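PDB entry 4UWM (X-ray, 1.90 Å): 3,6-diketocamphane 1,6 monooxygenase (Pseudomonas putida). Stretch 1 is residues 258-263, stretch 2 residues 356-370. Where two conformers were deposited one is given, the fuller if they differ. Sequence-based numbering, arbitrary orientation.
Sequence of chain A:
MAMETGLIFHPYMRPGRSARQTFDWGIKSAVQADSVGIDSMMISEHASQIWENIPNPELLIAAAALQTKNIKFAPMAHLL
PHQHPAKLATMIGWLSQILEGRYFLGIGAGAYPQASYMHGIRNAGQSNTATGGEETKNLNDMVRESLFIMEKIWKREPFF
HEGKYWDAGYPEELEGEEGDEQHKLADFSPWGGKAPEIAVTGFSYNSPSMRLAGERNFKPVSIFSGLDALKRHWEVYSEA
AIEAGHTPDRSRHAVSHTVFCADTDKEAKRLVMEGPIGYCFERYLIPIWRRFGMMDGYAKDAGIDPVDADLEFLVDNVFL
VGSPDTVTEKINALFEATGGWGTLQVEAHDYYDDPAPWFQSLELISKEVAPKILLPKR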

# COMPACT_ATOMS: atom_id res chain seq x y z
N THR A 258 16.75 7.34 -21.49
CA THR A 258 17.87 6.59 -20.92
C THR A 258 19.06 7.56 -20.87
O THR A 258 19.45 8.13 -21.89
CB THR A 258 18.19 5.36 -21.78
OG1 THR A 258 17.02 4.54 -21.87
CG2 THR A 258 19.36 4.56 -21.20
N VAL A 259 19.59 7.78 -19.66
CA VAL A 259 20.53 8.86 -19.38
C VAL A 259 21.64 8.34 -18.49
O VAL A 259 21.38 7.77 -17.44
CB VAL A 259 19.86 10.07 -18.67
CG1 VAL A 259 20.84 11.23 -18.54
CG2 VAL A 259 18.63 10.53 -19.40
N PHE A 260 22.89 8.54 -18.92
CA PHE A 260 24.02 8.21 -18.06
C PHE A 260 25.16 9.21 -18.24
O PHE A 260 25.53 9.56 -19.37
CB PHE A 260 24.49 6.77 -18.27
CG PHE A 260 25.46 6.30 -17.22
CD1 PHE A 260 26.83 6.57 -17.32
CD2 PHE A 260 25.01 5.61 -16.10
CE1 PHE A 260 27.71 6.15 -16.34
CE2 PHE A 260 25.89 5.19 -15.11
CZ PHE A 260 27.24 5.46 -15.23
N CYS A 261 25.67 9.68 -17.11
CA CYS A 261 26.69 10.71 -17.08
C CYS A 261 27.93 10.27 -16.29
O CYS A 261 27.81 9.62 -15.26
CB CYS A 261 26.11 11.97 -16.45
SG CYS A 261 26.98 13.49 -16.83
N ALA A 262 29.11 10.63 -16.80
CA ALA A 262 30.37 10.37 -16.12
C ALA A 262 31.35 11.51 -16.42
O ALA A 262 30.99 12.47 -17.12
CB ALA A 262 30.94 9.02 -16.54
N ASP A 263 32.57 11.41 -15.89
CA ASP A 263 33.59 12.45 -16.08
C ASP A 263 33.95 12.69 -17.54
O ASP A 263 34.10 13.84 -17.96
CB ASP A 263 34.84 12.14 -15.25
CG ASP A 263 34.64 12.40 -13.77
OD1 ASP A 263 33.72 13.16 -13.43
OD2 ASP A 263 35.40 11.84 -12.95
N ALA A 356 27.40 3.04 -6.78
CA ALA A 356 28.28 4.22 -6.84
C ALA A 356 28.33 4.99 -8.19
O ALA A 356 28.12 6.21 -8.20
CB ALA A 356 29.68 3.89 -6.34
N PRO A 357 28.59 4.29 -9.32
CA PRO A 357 28.64 5.02 -10.59
C PRO A 357 27.27 5.55 -11.05
O PRO A 357 27.20 6.58 -11.74
CB PRO A 357 29.19 3.99 -11.58
CG PRO A 357 28.97 2.66 -10.95
CD PRO A 357 28.98 2.87 -9.48
N TRP A 358 26.20 4.87 -10.65
CA TRP A 358 24.83 5.30 -10.96
C TRP A 358 24.42 6.54 -10.12
O TRP A 358 23.95 7.55 -10.65
CB TRP A 358 23.87 4.11 -10.77
CG TRP A 358 22.43 4.45 -10.88
CD1 TRP A 358 21.51 4.50 -9.85
CD2 TRP A 358 21.72 4.79 -12.06
NE1 TRP A 358 20.28 4.86 -10.33
CE2 TRP A 358 20.37 5.05 -11.68
CE3 TRP A 358 22.08 4.91 -13.41
CZ2 TRP A 358 19.40 5.42 -12.60
CZ3 TRP A 358 21.10 5.27 -14.33
CH2 TRP A 358 19.77 5.52 -13.92
N PHE A 359 24.65 6.48 -8.82
CA PHE A 359 24.47 7.63 -7.94
C PHE A 359 25.26 8.90 -8.37
O PHE A 359 24.71 10.02 -8.35
CB PHE A 359 24.78 7.24 -6.50
CG PHE A 359 23.75 6.32 -5.87
CD1 PHE A 359 22.50 6.11 -6.48
CD2 PHE A 359 24.01 5.69 -4.65
CE1 PHE A 359 21.54 5.28 -5.88
CE2 PHE A 359 23.06 4.86 -4.06
CZ PHE A 359 21.82 4.66 -4.68
N GLN A 360 26.53 8.71 -8.76
CA GLN A 360 27.38 9.79 -9.26
C GLN A 360 26.76 10.40 -10.52
O GLN A 360 26.65 11.63 -10.64
CB GLN A 360 28.80 9.28 -9.57
CG GLN A 360 29.82 10.38 -9.86
CD GLN A 360 30.15 11.21 -8.64
OE1 GLN A 360 31.24 11.11 -8.07
NE2 GLN A 360 29.20 12.04 -8.21
N SER A 361 26.37 9.53 -11.46
CA SER A 361 25.67 9.93 -12.69
C SER A 361 24.45 10.80 -12.38
O SER A 361 24.29 11.88 -12.97
CB SER A 361 25.25 8.70 -13.51
OG SER A 361 24.49 9.06 -14.67
N LEU A 362 23.60 10.35 -11.46
CA LEU A 362 22.40 11.10 -11.09
C LEU A 362 22.75 12.44 -10.46
O LEU A 362 22.11 13.45 -10.77
CB LEU A 362 21.46 10.28 -10.18
CG LEU A 362 20.77 9.04 -10.79
CD1 LEU A 362 19.90 8.41 -9.71
CD2 LEU A 362 19.94 9.38 -12.02
N GLU A 363 23.77 12.46 -9.59
CA GLU A 363 24.26 13.72 -9.06
C GLU A 363 24.72 14.68 -10.16
O GLU A 363 24.42 15.87 -10.09
CB GLU A 363 25.37 13.52 -8.04
CG GLU A 363 25.68 14.77 -7.25
CD GLU A 363 26.53 14.49 -6.05
OE1 GLU A 363 27.46 13.66 -6.16
OE2 GLU A 363 26.26 15.09 -4.99
N LEU A 364 25.41 14.16 -11.18
CA LEU A 364 25.90 15.00 -12.27
C LEU A 364 24.77 15.59 -13.10
O LEU A 364 24.78 16.79 -13.42
CB LEU A 364 26.87 14.22 -13.17
CG LEU A 364 28.24 13.91 -12.56
CD1 LEU A 364 29.05 13.05 -13.52
CD2 LEU A 364 28.99 15.19 -12.19
N ILE A 365 23.78 14.76 -13.43
CA ILE A 365 22.61 15.18 -14.20
C ILE A 365 21.85 16.27 -13.44
O ILE A 365 21.57 17.34 -13.99
CB ILE A 365 21.69 13.98 -14.51
CG1 ILE A 365 22.38 13.01 -15.46
CG2 ILE A 365 20.35 14.45 -15.09
CD1 ILE A 365 21.90 11.57 -15.34
N SER A 366 21.58 16.02 -12.17
CA SER A 366 20.73 16.90 -11.36
C SER A 366 21.40 18.23 -10.99
O SER A 366 20.74 19.28 -11.03
CB SER A 366 20.29 16.16 -10.08
OG SER A 366 19.55 17.00 -9.21
N LYS A 367 22.69 18.17 -10.65
CA LYS A 367 23.44 19.35 -10.20
C LYS A 367 24.21 20.09 -11.31
O LYS A 367 24.31 21.32 -11.28
CB LYS A 367 24.41 18.98 -9.07
CG LYS A 367 23.75 18.73 -7.73
CD LYS A 367 24.76 18.25 -6.70
CE LYS A 367 24.13 18.15 -5.32
NZ LYS A 367 25.03 17.46 -4.35
N GLU A 368 24.76 19.35 -12.27
CA GLU A 368 25.64 19.93 -13.29
C GLU A 368 25.02 20.06 -14.68
O GLU A 368 25.37 20.96 -15.44
CB GLU A 368 26.95 19.14 -13.40
CG GLU A 368 27.88 19.29 -12.19
CD GLU A 368 29.30 18.82 -12.47
OE1 GLU A 368 29.73 18.85 -13.65
OE2 GLU A 368 29.98 18.42 -11.51
N VAL A 369 24.10 19.15 -15.03
CA VAL A 369 23.51 19.20 -16.36
C VAL A 369 22.22 20.01 -16.40
O VAL A 369 22.13 21.04 -17.10
CB VAL A 369 23.30 17.79 -16.97
CG1 VAL A 369 22.58 17.88 -18.31
CG2 VAL A 369 24.62 17.06 -17.15
N ALA A 370 21.21 19.57 -15.64
CA ALA A 370 19.88 20.15 -15.75
C ALA A 370 19.77 21.63 -15.36
O ALA A 370 19.01 22.36 -16.00
CB ALA A 370 18.85 19.30 -14.99
O HOH W 1 29.03 8.04 -13.59

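Stretch 1 is a short extended segment, with strand at 259-261. Stretch 2 is almost entirely helix, beginning at A356. The helix crosses the strand nearly at right angles: their N-to-C directions differ by 95°, and the axes approach to 7.0 Å. The closest backbone register is C261 against S361, whose CA atoms lie 4.6 Å apart. So close an approach is compatible with the small side chains of both residues.

The helix follows the usual i to i+4 hydrogen-bond pattern through most of its length. Near its C-terminal end it widens into a pi-type turn at 365-369, where A370 N donates to I365 O at 2.8 Å. V369 N donates to L364 O at 2.9 Å and makes a weak bond to I365 O at 3.3 Å.

The central polar contact joins backbone to side chain. C261 N donates a hydrogen bond to S361 OG, at 2.8 Å and a nearly straight 163°. The serine thus satisfies a strand amide in a buried setting. It is small enough to let the two backbones come together, and its CB points toward the strand. S361 CA also lies 3.4 Å from C261 O in a CA-H...O contact. The same carbonyl takes part in a water bridge. Water 1 donates to C261 O at 2.6 Å and to P357 O at 3.0 Å, linking the strand to the first turn of the helix.

Apolar packing surrounds this polar centre. V259 and C261 both point their CA-to-CB bonds toward the helix. V259 CG1 meets I365 CD1 at 3.4 Å, the closest apolar side-chain contact between the stretches. C261 has the largest area covered by the other stretch. Its CB lies 4.0 Å from I365 CG1, while its SG lies 3.7 Å from L364 CB and 4.3 Å from V369 CG2. The compact thiol side chain, with chi1 in the t rotamer, fits among these larger aliphatic groups. L364 also reaches past the cysteine, its CD1 lying 4.0 Å from A262 CA.

F260 sets out sideways, but its t rotamer brings the ring closer to the helix. S361 lies over one face of that ring: S361 CB is 4.1 Å from the ring centroid and 17° off the ring normal, a CH-pi contact. One serine therefore serves both the strand amide and the aromatic ring. W358 comes to the edge of the phenylalanine, with F260 CD2 at 4.0 Å from W358 CE3. The tryptophan CB points away from the strand, yet its long side chain brings the indole back. Farther along the ring, F260 CZ is 4.4 Å from P357 CB.

Together the stretches bury 421 Å², summed over both sides. V259, F260, C261, S361, L364 and I365 are buried. On the exposed side of the helix, K367 NZ forms a salt bridge with E363 OE2 at 2.7 Å, leaving these charged groups out of the contact.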